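Local coordinates for biotin transporter BioY (Lactococcus lactis subsp. cremoris, PDB 4DVE), which binds biotin in the membrane and probably serves as the substrate-specific S component of an energy-coupling factor (ECF) ABC transporter, at residues F43-I48 / L96-G101; V146-L151 / I164-F169. All coordinates share one frame; numbering follows the deposited sequence.

Interaction 1: residues F43-I48 / L96-G101; sequences FIPVPI and LGPSGG. With BTN (biotin), chain D.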
loop_
_atom_site.group_PDB
_atom_site.type_symbol
_atom_site.label_atom_id
_atom_site.label_comp_id
_atom_site.label_asym_id
_atom_site.label_seq_id
_atom_site.Cartn_x
_atom_site.Cartn_y
_atom_site.Cartn_z
ATOM N N PHE A 43 -5.945 2.606 -22.445
ATOM C CA PHE A 43 -7.208 1.897 -22.534
ATOM C C PHE A 43 -8.115 1.977 -21.316
ATOM O O PHE A 43 -9.300 1.653 -21.430
ATOM C CB PHE A 43 -6.973 0.425 -22.887
ATOM C CG PHE A 43 -5.573 -0.048 -22.651
ATOM C CD1 PHE A 43 -5.235 -0.681 -21.481
ATOM C CD2 PHE A 43 -4.597 0.121 -23.630
ATOM C CE1 PHE A 43 -3.942 -1.128 -21.275
ATOM C CE2 PHE A 43 -3.301 -0.322 -23.426
ATOM C CZ PHE A 43 -2.975 -0.946 -22.248
ATOM N N ILE A 44 -7.572 2.378 -20.165
ATOM C CA ILE A 44 -8.415 2.650 -18.995
ATOM C C ILE A 44 -7.994 3.968 -18.362
ATOM O O ILE A 44 -6.884 4.449 -18.561
ATOM C CB ILE A 44 -8.423 1.461 -17.998
ATOM C CG1 ILE A 44 -6.991 1.075 -17.586
ATOM C CG2 ILE A 44 -9.170 0.276 -18.622
ATOM C CD1 ILE A 44 -6.910 0.056 -16.461
ATOM N N PRO A 45 -8.900 4.600 -17.628
ATOM C CA PRO A 45 -8.547 5.883 -17.057
ATOM C C PRO A 45 -7.860 5.761 -15.675
ATOM O O PRO A 45 -8.247 6.460 -14.751
ATOM C CB PRO A 45 -9.912 6.575 -16.956
ATOM C CG PRO A 45 -10.863 5.451 -16.674
ATOM C CD PRO A 45 -10.328 4.275 -17.442
ATOM N N VAL A 46 -6.875 4.864 -15.557
ATOM C CA VAL A 46 -6.106 4.642 -14.329
ATOM C C VAL A 46 -4.629 4.664 -14.735
ATOM O O VAL A 46 -4.220 3.904 -15.609
ATOM C CB VAL A 46 -6.458 3.280 -13.667
ATOM C CG1 VAL A 46 -5.602 2.988 -12.431
ATOM C CG2 VAL A 46 -7.932 3.233 -13.330
ATOM N N PRO A 47 -3.835 5.541 -14.110
ATOM C CA PRO A 47 -2.419 5.641 -14.435
ATOM C C PRO A 47 -1.508 4.631 -13.718
ATOM O O PRO A 47 -1.847 4.076 -12.650
ATOM C CB PRO A 47 -2.075 7.070 -13.974
ATOM C CG PRO A 47 -2.923 7.274 -12.779
ATOM C CD PRO A 47 -4.235 6.576 -13.128
ATOM N N ILE A 48 -0.329 4.430 -14.282
ATOM C CA ILE A 48 0.742 3.779 -13.547
ATOM C C ILE A 48 1.290 4.835 -12.564
ATOM O O ILE A 48 1.491 6.017 -12.931
ATOM C CB ILE A 48 1.845 3.299 -14.493
ATOM C CG1 ILE A 48 1.310 2.207 -15.458
ATOM C CG2 ILE A 48 3.083 2.852 -13.714
ATOM C CD1 ILE A 48 2.250 1.895 -16.636
ATOM N N LEU A 96 -14.947 8.174 -5.419
ATOM C CA LEU A 96 -15.991 7.499 -6.180
ATOM C C LEU A 96 -15.611 7.370 -7.647
ATOM O O LEU A 96 -16.402 6.868 -8.436
ATOM C CB LEU A 96 -17.334 8.252 -6.079
ATOM C CG LEU A 96 -18.011 8.238 -4.713
ATOM C CD1 LEU A 96 -19.318 9.034 -4.749
ATOM C CD2 LEU A 96 -18.236 6.799 -4.264
ATOM N N GLY A 97 -14.426 7.853 -8.020
ATOM C CA GLY A 97 -14.007 7.835 -9.414
ATOM C C GLY A 97 -13.411 6.485 -9.830
ATOM O O GLY A 97 -13.482 5.493 -9.091
ATOM N N PRO A 98 -12.772 6.464 -11.004
ATOM C CA PRO A 98 -12.300 5.196 -11.611
ATOM C C PRO A 98 -11.275 4.429 -10.770
ATOM O O PRO A 98 -11.262 3.204 -10.817
ATOM C CB PRO A 98 -11.699 5.618 -12.947
ATOM C CG PRO A 98 -12.009 7.081 -13.114
ATOM C CD PRO A 98 -12.600 7.647 -11.872
ATOM N N SER A 99 -10.449 5.144 -9.993
ATOM C CA SER A 99 -9.405 4.528 -9.209
ATOM C C SER A 99 -9.810 4.310 -7.732
ATOM O O SER A 99 -8.977 3.916 -6.910
ATOM C CB SER A 99 -8.126 5.370 -9.313
ATOM O OG SER A 99 -8.225 6.571 -8.529
ATOM N N GLY A 100 -11.092 4.513 -7.413
ATOM C CA GLY A 100 -11.583 4.385 -6.029
ATOM C C GLY A 100 -11.342 3.027 -5.385
ATOM O O GLY A 100 -10.985 2.931 -4.204
ATOM N N GLY A 101 -11.528 1.974 -6.169
ATOM C CA GLY A 101 -11.373 0.610 -5.699
ATOM C C GLY A 101 -9.971 0.297 -5.209
ATOM O O GLY A 101 -9.810 -0.352 -4.169
HETATM C C11 BTN D . -5.243 7.562 -7.330
HETATM O O11 BTN D . -4.289 8.298 -6.990
HETATM O O12 BTN D . -6.309 8.068 -7.709
HETATM C C10 BTN D . -5.132 6.027 -7.267
HETATM C C9 BTN D . -4.436 5.420 -8.488
HETATM C C8 BTN D . -4.420 3.876 -8.391
HETATM C C7 BTN D . -3.470 3.263 -9.432
HETATM C C2 BTN D . -3.398 1.749 -9.344
HETATM S S1 BTN D . -2.606 1.227 -7.812
HETATM C C6 BTN D . -2.309 -0.394 -8.482
HETATM C C5 BTN D . -2.021 -0.237 -9.996
HETATM N N1 BTN D . -0.611 -0.070 -10.237
HETATM C C3 BTN D . -0.305 1.129 -10.724
HETATM O O3 BTN D . 0.827 1.516 -11.021
HETATM N N2 BTN D . -1.443 1.833 -10.852
HETATM C C4 BTN D . -2.617 1.089 -10.472
#
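The hydroxyl of S99 has two partners: OG donates to carboxylate oxygen O12 of biotin over 2.6 Å and is also hydrogen-bonded to NH2 of R103. S99 occupies the N-cap position of helix 100-119. Its OG sits between the backbone N and the carbonyl carbon (chi1 75°), which points the hydroxyl at the ligand instead of capping the helix. A type I turn from G97 to G100, closed by the bond from G100 N to G97 O, sets up this start of the helix. The other end of biotin belongs to the 43-48 loop, where ureido N2 donates to P47 O at 2.9 Å with an N-H...O angle of 149°. Between the two ends, V46 CG1, anti to its own N (chi1 176°), lies 3.7 Å from C7 of the aliphatic tail. The segments themselves meet lightly and through apolar atoms: the rings of P45, at the centre of an inverse gamma turn, and P98 cross at an angle, with P45 CG 3.8 Å from P98 CB. Biotin is thus the polar bridge between loop and helix, and the helix N-terminus together with R103 would probably favour the ligand's negative charge.

Interaction 2: residues V146-L151 / I164-F169; sequences VGAIWL and ISNLVF. With BTN (biotin), chain D.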
loop_
_atom_site.group_PDB
_atom_site.type_symbol
_atom_site.label_atom_id
_atom_site.label_comp_id
_atom_site.label_asym_id
_atom_site.label_seq_id
_atom_site.Cartn_x
_atom_site.Cartn_y
_atom_site.Cartn_z
ATOM N N VAL A 146 -9.608 -5.780 -6.688
ATOM C CA VAL A 146 -10.660 -4.867 -6.207
ATOM C C VAL A 146 -10.756 -3.600 -7.089
ATOM O O VAL A 146 -11.855 -3.138 -7.411
ATOM C CB VAL A 146 -10.487 -4.474 -4.707
ATOM C CG1 VAL A 146 -11.577 -3.495 -4.257
ATOM C CG2 VAL A 146 -10.518 -5.737 -3.815
ATOM N N GLY A 147 -9.610 -3.032 -7.431
ATOM C CA GLY A 147 -9.534 -1.883 -8.320
ATOM C C GLY A 147 -10.210 -2.124 -9.672
ATOM O O GLY A 147 -10.964 -1.261 -10.144
ATOM N N ALA A 148 -9.932 -3.288 -10.266
ATOM C CA ALA A 148 -10.477 -3.694 -11.559
ATOM C C ALA A 148 -11.998 -3.878 -11.508
ATOM O O ALA A 148 -12.731 -3.475 -12.441
ATOM C CB ALA A 148 -9.785 -4.977 -12.055
ATOM N N ILE A 149 -12.493 -4.435 -10.405
ATOM C CA ILE A 149 -13.936 -4.620 -10.244
ATOM C C ILE A 149 -14.651 -3.289 -10.095
ATOM O O ILE A 149 -15.692 -3.020 -10.742
ATOM C CB ILE A 149 -14.245 -5.559 -9.069
ATOM C CG1 ILE A 149 -13.767 -6.963 -9.403
ATOM C CG2 ILE A 149 -15.744 -5.632 -8.753
ATOM C CD1 ILE A 149 -13.716 -7.829 -8.162
ATOM N N TRP A 150 -14.102 -2.439 -9.253
ATOM C CA TRP A 150 -14.663 -1.117 -9.051
ATOM C C TRP A 150 -14.684 -0.319 -10.333
ATOM O O TRP A 150 -15.702 0.272 -10.688
ATOM C CB TRP A 150 -13.856 -0.385 -8.013
ATOM C CG TRP A 150 -14.322 1.005 -7.738
ATOM C CD1 TRP A 150 -14.144 2.148 -8.508
ATOM C CD2 TRP A 150 -14.988 1.461 -6.535
ATOM N NE1 TRP A 150 -14.699 3.243 -7.905
ATOM C CE2 TRP A 150 -15.208 2.899 -6.704
ATOM C CE3 TRP A 150 -15.402 0.846 -5.354
ATOM C CZ2 TRP A 150 -15.822 3.666 -5.719
ATOM C CZ3 TRP A 150 -16.024 1.631 -4.370
ATOM C CH2 TRP A 150 -16.233 3.006 -4.551
ATOM N N LEU A 151 -13.561 -0.327 -11.041
ATOM C CA LEU A 151 -13.460 0.317 -12.333
ATOM C C LEU A 151 -14.553 -0.119 -13.315
ATOM O O LEU A 151 -15.182 0.717 -13.951
ATOM C CB LEU A 151 -12.079 0.072 -12.935
ATOM C CG LEU A 151 -11.834 0.642 -14.329
ATOM C CD1 LEU A 151 -11.918 2.177 -14.355
ATOM C CD2 LEU A 151 -10.518 0.076 -14.857
ATOM N N ILE A 164 -8.343 -7.657 -17.770
ATOM C CA ILE A 164 -7.243 -7.791 -18.728
ATOM C C ILE A 164 -6.383 -6.521 -18.844
ATOM O O ILE A 164 -5.142 -6.604 -18.893
ATOM C CB ILE A 164 -7.760 -8.200 -20.120
ATOM C CG1 ILE A 164 -8.267 -9.640 -20.087
ATOM C CG2 ILE A 164 -6.654 -8.074 -21.156
ATOM C CD1 ILE A 164 -8.949 -10.067 -21.388
ATOM N N SER A 165 -7.037 -5.363 -18.861
ATOM C CA SER A 165 -6.348 -4.071 -18.924
ATOM C C SER A 165 -5.438 -3.860 -17.702
ATOM O O SER A 165 -4.374 -3.228 -17.802
ATOM C CB SER A 165 -7.355 -2.915 -19.015
ATOM O OG SER A 165 -8.108 -2.998 -20.204
ATOM N N ASN A 166 -5.847 -4.411 -16.570
ATOM C CA ASN A 166 -5.056 -4.308 -15.355
ATOM C C ASN A 166 -3.745 -5.085 -15.359
ATOM O O ASN A 166 -2.896 -4.850 -14.517
ATOM C CB ASN A 166 -5.895 -4.661 -14.132
ATOM C CG ASN A 166 -6.629 -3.442 -13.600
ATOM O OD1 ASN A 166 -7.627 -2.957 -14.194
ATOM N ND2 ASN A 166 -6.094 -2.881 -12.559
ATOM N N LEU A 167 -3.566 -5.975 -16.331
ATOM C CA LEU A 167 -2.294 -6.655 -16.516
ATOM C C LEU A 167 -1.154 -5.672 -16.798
ATOM O O LEU A 167 -0.003 -5.933 -16.420
ATOM C CB LEU A 167 -2.407 -7.686 -17.642
ATOM C CG LEU A 167 -3.290 -8.912 -17.324
ATOM C CD1 LEU A 167 -3.523 -9.808 -18.562
ATOM C CD2 LEU A 167 -2.693 -9.701 -16.168
ATOM N N VAL A 168 -1.480 -4.534 -17.406
ATOM C CA VAL A 168 -0.535 -3.432 -17.599
ATOM C C VAL A 168 0.169 -2.990 -16.306
ATOM O O VAL A 168 1.293 -2.502 -16.387
ATOM C CB VAL A 168 -1.196 -2.179 -18.256
ATOM C CG1 VAL A 168 -1.969 -1.323 -17.236
ATOM C CG2 VAL A 168 -0.172 -1.330 -18.963
ATOM N N PHE A 169 -0.493 -3.150 -15.151
ATOM C CA PHE A 169 0.075 -2.747 -13.855
ATOM C C PHE A 169 1.018 -3.764 -13.237
ATOM O O PHE A 169 1.778 -3.405 -12.327
ATOM C CB PHE A 169 -1.015 -2.387 -12.842
ATOM C CG PHE A 169 -1.902 -1.273 -13.302
ATOM C CD1 PHE A 169 -1.353 -0.071 -13.756
ATOM C CD2 PHE A 169 -3.273 -1.442 -13.343
ATOM C CE1 PHE A 169 -2.171 0.940 -14.251
ATOM C CE2 PHE A 169 -4.091 -0.434 -13.816
ATOM C CZ PHE A 169 -3.543 0.760 -14.284
HETATM C C11 BTN D . -5.243 7.562 -7.330
HETATM O O11 BTN D . -4.289 8.298 -6.990
HETATM O O12 BTN D . -6.309 8.068 -7.709
HETATM C C10 BTN D . -5.132 6.027 -7.267
HETATM C C9 BTN D . -4.436 5.420 -8.488
HETATM C C8 BTN D . -4.420 3.876 -8.391
HETATM C C7 BTN D . -3.470 3.263 -9.432
HETATM C C2 BTN D . -3.398 1.749 -9.344
HETATM S S1 BTN D . -2.606 1.227 -7.812
HETATM C C6 BTN D . -2.309 -0.394 -8.482
HETATM C C5 BTN D . -2.021 -0.237 -9.996
HETATM N N1 BTN D . -0.611 -0.070 -10.237
HETATM C C3 BTN D . -0.305 1.129 -10.724
HETATM O O3 BTN D . 0.827 1.516 -11.021
HETATM N N2 BTN D . -1.443 1.833 -10.852
HETATM C C4 BTN D . -2.617 1.089 -10.472
#
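Behind the biotin pocket, transmembrane helix 128-155 packs against the segment 164-169, which carries the pocket residue F169: A148 lies against N166. The methyl CB of A148 stands 3.8 Å from carboxamide carbon CG of N166, and L151 CD2 approaches the same amide more loosely. This patch is small and buried, and CA of A148 and CA of N166 lie 6.6 Å apart. A148 O has a partner of its own in the hydroxyl of S162. Along 164-169, L167 N, V168 N and F169 N bond to the carbonyls of I164, S165 and N166, three residues back, whereas helix 128-155 keeps the four-residue step from V146 O to W150 N. This segment brings F169 against the ligand. With its CG anti to the carbonyl carbon (chi1 -59°), the phenyl ring lies nearly parallel to the ureido ring of biotin; C4 sits 3.6 Å above the plane, over the ring centre, and CD1 is 3.4 Å from C3. V168 CG1 covers the opposite face at a similar height, and the carboxamide of N166 lies at the edge. An alanine in place of F169 would remove this floor, and the fused rings of biotin would probably be freer to shift or tilt. V46 of the 43-48 loop and Y102 of helix 100-119, both pocket residues, also touch the F169 side chain.

How the interactions relate
Interactions 1 and 2 have centres about 8 Å apart and share one ligand. Segments 43-48 and 96-101 supply polar bonds to the ureido ring and carboxylate, while 164-169 supplies an aromatic face; I49 N and D173 OD1 add further hydrogen bonds to biotin. The contacts also touch directly. F169 CE1 is 3.5 Å from P47 O, the carbonyl that accepts biotin N2, so the aromatic floor and the polar grip adjoin. Separately, W150 NE1 probably donates to G97 O at 2.8 Å, tying helix 128-155 to the turn that leads into helix 100-119. Segment 146-151 therefore meets both halves: W150 at G97, and A148 at N166, three residues before F169.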